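Local structure of iron-regulated ABC transporter siderophore-binding protein SirA (Staphylococcus aureus subsp. aureus, 3MWF) at residues A[156-168]-A[181-193]. The protein binds iron(III)-loaded staphyloferrin B and probably delivers this siderophore to an ABC transporter for iron uptake. Residues are numbered along the deposited sequence; the frame is centred on the assembly and turned at random.
Sequences KDAWPLKASVVNF and AGEILNDLGFKRN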
loop_
_atom_site.group_PDB
_atom_site.type_symbol
_atom_site.label_atom_id
_atom_site.label_comp_id
_atom_site.label_asym_id
_atom_site.label_seq_id
_atom_site.Cartn_x
_atom_site.Cartn_y
_atom_site.Cartn_z
ATOM N N LYS A 156 -24.444 6.741 -12.200
ATOM C CA LYS A 156 -25.796 7.155 -11.781
ATOM C C LYS A 156 -26.402 6.182 -10.770
ATOM O O LYS A 156 -25.809 5.976 -9.710
ATOM C CB LYS A 156 -26.700 7.380 -12.994
ATOM C CG LYS A 156 -26.068 8.318 -14.041
ATOM C CD LYS A 156 -27.104 8.814 -15.027
ATOM C CE LYS A 156 -26.589 10.027 -15.780
ATOM N NZ LYS A 156 -25.541 9.621 -16.756
ATOM N N ASP A 157 -27.561 5.593 -11.094
ATOM C CA ASP A 157 -28.249 4.653 -10.191
ATOM C C ASP A 157 -27.435 3.405 -9.863
ATOM O O ASP A 157 -27.715 2.732 -8.864
ATOM C CB ASP A 157 -29.613 4.230 -10.764
ATOM C CG ASP A 157 -30.706 5.283 -10.551
ATOM O OD1 ASP A 157 -30.437 6.394 -10.033
ATOM O OD2 ASP A 157 -31.868 4.983 -10.917
ATOM N N ALA A 158 -26.440 3.082 -10.691
ATOM C CA ALA A 158 -25.591 1.924 -10.386
ATOM C C ALA A 158 -24.484 2.239 -9.364
ATOM O O ALA A 158 -23.847 1.318 -8.861
ATOM C CB ALA A 158 -25.008 1.282 -11.654
ATOM N N TRP A 159 -24.248 3.518 -9.075
ATOM C CA TRP A 159 -23.280 3.898 -8.032
ATOM C C TRP A 159 -23.922 3.739 -6.649
ATOM O O TRP A 159 -25.077 4.155 -6.449
ATOM C CB TRP A 159 -22.747 5.334 -8.252
ATOM C CG TRP A 159 -21.548 5.630 -7.377
ATOM C CD1 TRP A 159 -21.517 6.410 -6.262
ATOM C CD2 TRP A 159 -20.225 5.081 -7.526
ATOM N NE1 TRP A 159 -20.247 6.405 -5.717
ATOM C CE2 TRP A 159 -19.442 5.598 -6.478
ATOM C CE3 TRP A 159 -19.635 4.211 -8.453
ATOM C CZ2 TRP A 159 -18.075 5.253 -6.307
ATOM C CZ3 TRP A 159 -18.269 3.863 -8.290
ATOM C CH2 TRP A 159 -17.508 4.398 -7.238
ATOM N N PRO A 160 -23.194 3.148 -5.676
ATOM C CA PRO A 160 -21.797 2.635 -5.786
ATOM C C PRO A 160 -21.657 1.224 -6.352
ATOM O O PRO A 160 -22.487 0.341 -6.073
ATOM C CB PRO A 160 -21.332 2.628 -4.329
ATOM C CG PRO A 160 -22.638 2.264 -3.556
ATOM C CD PRO A 160 -23.669 3.139 -4.274
ATOM N N LEU A 161 -20.586 1.010 -7.118
ATOM C CA LEU A 161 -20.230 -0.293 -7.633
ATOM C C LEU A 161 -19.578 -1.086 -6.504
ATOM O O LEU A 161 -18.915 -0.512 -5.642
ATOM C CB LEU A 161 -19.213 -0.170 -8.777
ATOM C CG LEU A 161 -19.671 0.625 -10.001
ATOM C CD1 LEU A 161 -18.570 0.557 -11.057
ATOM C CD2 LEU A 161 -21.003 0.082 -10.507
ATOM N N LYS A 162 -19.754 -2.392 -6.555
ATOM C CA LYS A 162 -18.899 -3.288 -5.773
ATOM C C LYS A 162 -17.603 -3.594 -6.538
ATOM O O LYS A 162 -17.601 -3.826 -7.755
ATOM C CB LYS A 162 -19.648 -4.562 -5.411
ATOM C CG LYS A 162 -20.701 -4.304 -4.359
ATOM C CD LYS A 162 -21.507 -5.570 -4.064
ATOM C CE LYS A 162 -22.732 -5.686 -4.936
ATOM N NZ LYS A 162 -23.490 -6.961 -4.683
ATOM N N ALA A 163 -16.493 -3.603 -5.797
ATOM C CA ALA A 163 -15.168 -3.850 -6.389
ATOM C C ALA A 163 -14.480 -4.960 -5.606
ATOM O O ALA A 163 -14.764 -5.161 -4.421
ATOM C CB ALA A 163 -14.303 -2.563 -6.328
ATOM N N SER A 164 -13.604 -5.694 -6.283
ATOM C CA SER A 164 -12.620 -6.532 -5.545
ATOM C C SER A 164 -11.279 -6.379 -6.232
ATOM O O SER A 164 -11.226 -6.092 -7.428
ATOM C CB SER A 164 -13.040 -7.995 -5.472
ATOM O OG SER A 164 -13.067 -8.628 -6.747
ATOM N N VAL A 165 -10.219 -6.554 -5.450
ATOM C CA VAL A 165 -8.850 -6.493 -5.939
ATOM C C VAL A 165 -8.281 -7.895 -5.730
ATOM O O VAL A 165 -8.120 -8.363 -4.586
ATOM C CB VAL A 165 -8.033 -5.439 -5.146
ATOM C CG1 VAL A 165 -6.561 -5.428 -5.642
ATOM C CG2 VAL A 165 -8.682 -4.058 -5.325
ATOM N N VAL A 166 -8.045 -8.587 -6.836
ATOM C CA VAL A 166 -7.616 -10.001 -6.812
ATOM C C VAL A 166 -6.160 -10.031 -7.225
ATOM O O VAL A 166 -5.802 -9.467 -8.279
ATOM C CB VAL A 166 -8.459 -10.845 -7.784
ATOM C CG1 VAL A 166 -7.929 -12.274 -7.898
ATOM C CG2 VAL A 166 -9.961 -10.843 -7.320
ATOM N N ASN A 167 -5.350 -10.692 -6.405
ATOM C CA ASN A 167 -3.888 -10.764 -6.630
ATOM C C ASN A 167 -3.481 -12.205 -6.823
ATOM O O ASN A 167 -3.580 -13.045 -5.899
ATOM C CB ASN A 167 -3.194 -10.123 -5.414
ATOM C CG ASN A 167 -1.714 -10.515 -5.235
ATOM O OD1 ASN A 167 -1.291 -10.752 -4.098
ATOM N ND2 ASN A 167 -0.935 -10.581 -6.327
ATOM N N PHE A 168 -3.019 -12.519 -8.037
ATOM C CA PHE A 168 -2.498 -13.859 -8.281
ATOM C C PHE A 168 -1.037 -13.918 -7.837
ATOM O O PHE A 168 -0.236 -13.040 -8.214
ATOM C CB PHE A 168 -2.642 -14.242 -9.751
ATOM C CG PHE A 168 -4.073 -14.327 -10.180
ATOM C CD1 PHE A 168 -4.904 -15.261 -9.575
ATOM C CD2 PHE A 168 -4.592 -13.455 -11.125
ATOM C CE1 PHE A 168 -6.240 -15.352 -9.917
ATOM C CE2 PHE A 168 -5.955 -13.550 -11.501
ATOM C CZ PHE A 168 -6.778 -14.497 -10.875
ATOM N N ALA A 181 -4.735 -1.166 -1.641
ATOM C CA ALA A 181 -5.708 -0.763 -2.668
ATOM C C ALA A 181 -7.125 -0.892 -2.137
ATOM O O ALA A 181 -7.955 -0.050 -2.419
ATOM C CB ALA A 181 -5.551 -1.583 -3.956
ATOM N N GLY A 182 -7.388 -1.923 -1.335
ATOM C CA GLY A 182 -8.746 -2.091 -0.774
ATOM C C GLY A 182 -9.227 -0.922 0.083
ATOM O O GLY A 182 -10.410 -0.518 0.011
ATOM N N GLU A 183 -8.335 -0.367 0.899
ATOM C CA GLU A 183 -8.707 0.821 1.667
ATOM C C GLU A 183 -8.934 2.063 0.803
ATOM O O GLU A 183 -9.848 2.842 1.089
ATOM C CB GLU A 183 -7.703 1.135 2.772
ATOM C CG GLU A 183 -7.675 0.038 3.868
ATOM C CD GLU A 183 -7.067 0.529 5.172
ATOM O OE1 GLU A 183 -6.671 1.696 5.309
ATOM O OE2 GLU A 183 -7.010 -0.263 6.118
ATOM N N ILE A 184 -8.104 2.258 -0.229
ATOM C CA ILE A 184 -8.297 3.380 -1.147
ATOM C C ILE A 184 -9.620 3.251 -1.901
ATOM O O ILE A 184 -10.381 4.219 -1.973
ATOM C CB ILE A 184 -7.104 3.526 -2.095
ATOM C CG1 ILE A 184 -5.903 4.021 -1.274
ATOM C CG2 ILE A 184 -7.417 4.569 -3.211
ATOM C CD1 ILE A 184 -4.554 3.811 -1.998
ATOM N N LEU A 185 -9.918 2.059 -2.414
ATOM C CA LEU A 185 -11.211 1.873 -3.079
ATOM C C LEU A 185 -12.354 2.185 -2.112
ATOM O O LEU A 185 -13.377 2.749 -2.534
ATOM C CB LEU A 185 -11.380 0.475 -3.681
ATOM C CG LEU A 185 -10.404 0.085 -4.783
ATOM C CD1 LEU A 185 -10.800 -1.263 -5.344
ATOM C CD2 LEU A 185 -10.317 1.172 -5.871
ATOM N N ASN A 186 -12.219 1.756 -0.858
ATOM C CA ASN A 186 -13.228 2.083 0.153
ATOM C C ASN A 186 -13.386 3.627 0.312
ATOM O O ASN A 186 -14.510 4.156 0.368
ATOM C CB ASN A 186 -12.888 1.435 1.513
ATOM C CG ASN A 186 -14.084 1.446 2.467
ATOM O OD1 ASN A 186 -14.179 2.277 3.388
ATOM N ND2 ASN A 186 -15.005 0.553 2.231
ATOM N N ASP A 187 -12.271 4.351 0.345
ATOM C CA ASP A 187 -12.319 5.814 0.396
ATOM C C ASP A 187 -13.083 6.393 -0.789
ATOM O O ASP A 187 -13.833 7.376 -0.651
ATOM C CB ASP A 187 -10.893 6.397 0.369
ATOM C CG ASP A 187 -10.159 6.277 1.694
ATOM O OD1 ASP A 187 -10.755 5.965 2.749
ATOM O OD2 ASP A 187 -8.949 6.541 1.688
ATOM N N LEU A 188 -12.880 5.796 -1.948
ATOM C CA LEU A 188 -13.465 6.271 -3.201
ATOM C C LEU A 188 -14.959 5.963 -3.331
ATOM O O LEU A 188 -15.597 6.379 -4.289
ATOM C CB LEU A 188 -12.697 5.678 -4.372
ATOM C CG LEU A 188 -11.254 6.162 -4.435
ATOM C CD1 LEU A 188 -10.538 5.365 -5.482
ATOM C CD2 LEU A 188 -11.193 7.710 -4.755
ATOM N N GLY A 189 -15.489 5.214 -2.370
ATOM C CA GLY A 189 -16.915 4.866 -2.337
ATOM C C GLY A 189 -17.341 3.548 -2.932
ATOM O O GLY A 189 -18.543 3.249 -2.980
ATOM N N PHE A 190 -16.381 2.741 -3.393
ATOM C CA PHE A 190 -16.679 1.402 -3.856
ATOM C C PHE A 190 -17.092 0.584 -2.659
ATOM O O PHE A 190 -16.593 0.816 -1.567
ATOM C CB PHE A 190 -15.442 0.755 -4.491
ATOM C CG PHE A 190 -15.090 1.335 -5.854
ATOM C CD1 PHE A 190 -15.735 0.877 -7.007
ATOM C CD2 PHE A 190 -14.108 2.318 -5.965
ATOM C CE1 PHE A 190 -15.408 1.386 -8.263
ATOM C CE2 PHE A 190 -13.777 2.868 -7.246
ATOM C CZ PHE A 190 -14.422 2.407 -8.370
ATOM N N LYS A 191 -17.978 -0.379 -2.885
ATOM C CA LYS A 191 -18.426 -1.287 -1.819
ATOM C C LYS A 191 -17.980 -2.711 -2.114
ATOM O O LYS A 191 -17.352 -2.986 -3.143
ATOM C CB LYS A 191 -19.955 -1.228 -1.670
ATOM C CG LYS A 191 -20.465 0.148 -1.347
ATOM C CD LYS A 191 -19.870 0.723 -0.092
ATOM C CE LYS A 191 -20.317 2.187 0.149
ATOM N NZ LYS A 191 -19.659 2.780 1.339
ATOM N N ARG A 192 -18.283 -3.623 -1.178
ATOM C CA ARG A 192 -17.878 -5.023 -1.300
ATOM C C ARG A 192 -19.095 -5.927 -1.196
ATOM O O ARG A 192 -20.080 -5.564 -0.525
ATOM C CB ARG A 192 -16.920 -5.385 -0.158
ATOM C CG ARG A 192 -15.724 -4.448 -0.055
ATOM C CD ARG A 192 -14.750 -4.927 1.011
ATOM N NE ARG A 192 -13.626 -3.994 1.212
ATOM C CZ ARG A 192 -13.585 -2.994 2.092
ATOM N NH1 ARG A 192 -14.634 -2.745 2.897
ATOM N NH2 ARG A 192 -12.496 -2.232 2.179
ATOM N N ASN A 193 -19.028 -7.103 -1.809
ATOM C CA ASN A 193 -20.107 -8.086 -1.646
ATOM C C ASN A 193 -20.241 -8.414 -0.172
ATOM O O ASN A 193 -19.288 -8.270 0.598
ATOM C CB ASN A 193 -19.935 -9.322 -2.541
ATOM C CG ASN A 193 -18.873 -10.272 -2.046
ATOM O OD1 ASN A 193 -19.028 -10.909 -0.975
ATOM N ND2 ASN A 193 -17.805 -10.426 -2.828
HETATM O O HOH W 1 -16.992 -7.048 -3.844
#
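Lys162 and Lys191 form a single backbone bridge of the parallel pattern: Lys191 N donates to Leu161 O (2.9 Å) in a nearly straight bond, and Ala163 N to Lys191 O (2.9 Å). Further along, strand 163-168 runs almost antiparallel to helix 181-187, their axes 8.9 Å apart. The turn between helix and bridge is a Schellman motif, with Gly189 at positive phi. Here Trp159 meets Phe190 in a T-shaped stack, planes 73° apart. Trp159 CG lies anti to its backbone N (chi1 -168°), swinging the six-membered ring to the turn, edge first, with CH2 3.7 Å above the centre of the Phe190 ring. The same indole edge brings CZ2 within 3.4 Å of Leu188 O, a buried carbonyl oxygen without a hydrogen-bond partner. Ala163 CB touches both Phe190 CD1 (3.8 Å) and Leu185 CD1, while Val165 CG2 presses against Leu185 CD1 at 3.5 Å. On the outer side, Pro160, after a cis peptide, lies across the aliphatic start of Lys191. A water accepts from Asn193 N and donates to Ala163 O; Asn193 OD1 caps the next helix at Leu196 N, while its ND2 donates to Asn219 O. Helices 130-155 and 277-290 complete the apolar layer, touching Trp159 and Leu185 respectively. The arrangement is that of an α/β sandwich lobe, helix on central strand, in a siderophore-binding protein whose two lobes are joined by a long helix.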